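Side-chain contact in B-agarase (PDB 4BQ2), which hydrolyses the beta-linkages of agarose as a family 50 glycoside hydrolase, acting as an exo-beta-agarase: residues 6-11 with 15-20. Sequence-based numbering, arbitrary orientation.
Sequences FDFEND and SNIHFL. With CA (calcium ion), chain K.
In the carbohydrate-binding-module-like region of the agarase, a small apolar cluster forms where Ile17, at the start of strand 17-20, meets Phe6 and Phe8 beside a calcium-binding loop. A single methyl, Ile17 CD1, makes the close approaches to both rings. It lies over a face of the Phe6 ring, 4.2 Å from its centroid and only 18° off the ring normal, a CH-pi contact displaced toward the Phe6 CD1-CE1 bond. The nearest ring atom to Ile17 CD1 is Phe6 CE1, at 4.0 Å. The same methyl sits at the edge of the Phe8 ring, near its plane, with Phe8 CE1 4.3 Å from Ile17 CD1. Phe6 and Ile17 reach for each other from opposite directions. The extended end of Ile17, with CD1 anti to CA across the CB-CG1 bond (chi2 169°), carries the methyl out to both rings. Ile56 of strand 51-56, which pairs antiparallel with strand 17-20, touches both Phe6 and Ile17, while Pro14 packs on both phenylalanines, so the cluster joins the end of strand 3-6 to the neighbouring strands of this beta-rich region. Phe8 continues the apolar layer onto Leu40 and Ile26.

Between and beyond the two aromatic residues, the chain turns to the metal. Calcium is bound by Asp7 O at 2.3 Å, by Glu9 OE2 at 2.4 Å and by a water, and Ser37, Lys38 and Asp185 complete the protein part of the site. The side chain of Asp7 shapes the loop instead: its OD1 accepts from Glu9 N at 3.0 Å in an Asx turn, the N-H reaching it fairly straight (163°) from above the carboxylate plane. A type I beta turn from Phe8 to Asp11 follows, with Asp11 N bonded to Phe8 O at 3.2 Å.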
loop_
_atom_site.group_PDB
_atom_site.type_symbol
_atom_site.label_atom_id
_atom_site.label_comp_id
_atom_site.label_asym_id
_atom_site.label_seq_id
_atom_site.Cartn_x
_atom_site.Cartn_y
_atom_site.Cartn_z
ATOM N N PHE A 6 31.247 4.629 -14.054
ATOM C CA PHE A 6 31.374 6.089 -14.022
ATOM C C PHE A 6 32.003 6.524 -12.703
ATOM O O PHE A 6 31.362 6.413 -11.649
ATOM C CB PHE A 6 30.000 6.809 -14.157
ATOM C CG PHE A 6 29.275 6.490 -15.433
ATOM C CD1 PHE A 6 29.532 7.222 -16.610
ATOM C CD2 PHE A 6 28.381 5.422 -15.490
ATOM C CE1 PHE A 6 28.871 6.909 -17.797
ATOM C CE2 PHE A 6 27.731 5.101 -16.683
ATOM C CZ PHE A 6 27.966 5.847 -17.828
ATOM N N ASP A 7 33.232 7.031 -12.757
ATOM C CA ASP A 7 33.848 7.641 -11.556
ATOM C C ASP A 7 33.935 9.154 -11.644
ATOM O O ASP A 7 34.393 9.802 -10.702
ATOM C CB ASP A 7 35.213 7.024 -11.210
ATOM C CG ASP A 7 36.285 7.272 -12.270
ATOM O OD1 ASP A 7 36.171 8.160 -13.140
ATOM O OD2 ASP A 7 37.267 6.528 -12.234
ATOM N N PHE A 8 33.508 9.703 -12.785
ATOM C CA PHE A 8 33.452 11.171 -13.038
ATOM C C PHE A 8 34.788 11.924 -12.954
ATOM O O PHE A 8 34.797 13.163 -12.888
ATOM C CB PHE A 8 32.339 11.834 -12.206
ATOM C CG PHE A 8 31.016 11.142 -12.361
ATOM C CD1 PHE A 8 30.263 11.329 -13.521
ATOM C CD2 PHE A 8 30.567 10.221 -11.409
ATOM C CE1 PHE A 8 29.057 10.650 -13.710
ATOM C CE2 PHE A 8 29.353 9.545 -11.594
ATOM C CZ PHE A 8 28.608 9.767 -12.743
ATOM N N GLU A 9 35.899 11.182 -12.993
ATOM C CA GLU A 9 37.231 11.785 -12.794
ATOM C C GLU A 9 37.765 12.573 -13.997
ATOM O O GLU A 9 38.593 13.455 -13.846
ATOM C CB GLU A 9 38.250 10.728 -12.346
ATOM C CG GLU A 9 37.929 10.147 -10.976
ATOM C CD GLU A 9 37.822 11.239 -9.929
ATOM O OE1 GLU A 9 38.762 12.050 -9.848
ATOM O OE2 GLU A 9 36.785 11.333 -9.231
ATOM N N ASN A 10 37.318 12.236 -15.195
ATOM C CA ASN A 10 37.674 13.045 -16.370
ATOM C C ASN A 10 36.923 14.404 -16.409
ATOM O O ASN A 10 37.001 15.125 -17.398
ATOM C CB ASN A 10 37.459 12.229 -17.659
ATOM C CG ASN A 10 35.985 11.954 -17.942
ATOM O OD1 ASN A 10 35.104 12.329 -17.153
ATOM N ND2 ASN A 10 35.709 11.308 -19.073
ATOM N N ASP A 11 36.177 14.727 -15.345
ATOM C CA ASP A 11 35.511 16.050 -15.188
ATOM C C ASP A 11 34.393 16.318 -16.233
ATOM O O ASP A 11 33.961 17.467 -16.447
ATOM C CB ASP A 11 36.565 17.190 -15.210
ATOM C CG ASP A 11 36.329 18.262 -14.134
ATOM O OD1 ASP A 11 35.189 18.404 -13.635
ATOM O OD2 ASP A 11 37.303 18.974 -13.774
ATOM N N SER A 15 28.048 11.833 -21.944
ATOM C CA SER A 15 27.049 12.145 -22.950
ATOM C C SER A 15 25.943 11.090 -23.047
ATOM O O SER A 15 24.889 11.376 -23.618
ATOM C CB SER A 15 27.700 12.411 -24.320
ATOM O OG SER A 15 28.270 11.235 -24.854
ATOM N N ASN A 16 26.196 9.902 -22.486
ATOM C CA ASN A 16 25.220 8.811 -22.434
ATOM C C ASN A 16 24.261 8.919 -21.248
ATOM O O ASN A 16 23.431 8.033 -21.044
ATOM C CB ASN A 16 25.919 7.449 -22.381
ATOM C CG ASN A 16 26.816 7.203 -23.577
ATOM O OD1 ASN A 16 26.555 7.687 -24.685
ATOM N ND2 ASN A 16 27.885 6.444 -23.359
ATOM N N ILE A 17 24.384 9.990 -20.466
ATOM C CA ILE A 17 23.483 10.225 -19.334
ATOM C C ILE A 17 22.539 11.377 -19.605
ATOM O O ILE A 17 22.964 12.485 -19.896
ATOM C CB ILE A 17 24.218 10.441 -17.994
ATOM C CG1 ILE A 17 25.130 9.245 -17.693
ATOM C CG2 ILE A 17 23.185 10.616 -16.861
ATOM C CD1 ILE A 17 26.088 9.481 -16.550
ATOM N N HIS A 18 21.251 11.122 -19.452
ATOM C CA HIS A 18 20.220 12.108 -19.797
ATOM C C HIS A 18 19.486 12.605 -18.550
ATOM O O HIS A 18 19.218 11.817 -17.623
ATOM C CB HIS A 18 19.262 11.473 -20.810
ATOM C CG HIS A 18 19.980 10.844 -21.969
ATOM N ND1 HIS A 18 20.259 11.531 -23.131
ATOM C CD2 HIS A 18 20.554 9.623 -22.107
ATOM C CE1 HIS A 18 20.945 10.751 -23.949
ATOM N NE2 HIS A 18 21.145 9.590 -23.349
ATOM N N PHE A 19 19.169 13.901 -18.528
ATOM C CA PHE A 19 18.630 14.537 -17.323
ATOM C C PHE A 19 17.184 14.962 -17.498
ATOM O O PHE A 19 16.854 15.689 -18.443
ATOM C CB PHE A 19 19.563 15.652 -16.870
ATOM C CG PHE A 19 20.969 15.156 -16.661
ATOM C CD1 PHE A 19 21.256 14.286 -15.596
ATOM C CD2 PHE A 19 21.981 15.464 -17.563
ATOM C CE1 PHE A 19 22.541 13.784 -15.411
ATOM C CE2 PHE A 19 23.270 14.977 -17.383
ATOM C CZ PHE A 19 23.552 14.124 -16.321
ATOM N N LEU A 20 16.334 14.463 -16.599
ATOM C CA LEU A 20 14.893 14.722 -16.612
ATOM C C LEU A 20 14.581 15.746 -15.548
ATOM O O LEU A 20 14.673 15.438 -14.351
ATOM C CB LEU A 20 14.100 13.458 -16.273
ATOM C CG LEU A 20 14.357 12.148 -17.002
ATOM C CD1 LEU A 20 13.046 11.394 -17.099
ATOM C CD2 LEU A 20 14.932 12.364 -18.390
HETATM CA CA CA K . 34.803 10.275 -8.469
HETATM O O HOH W 1 35.969 8.594 -8.056
#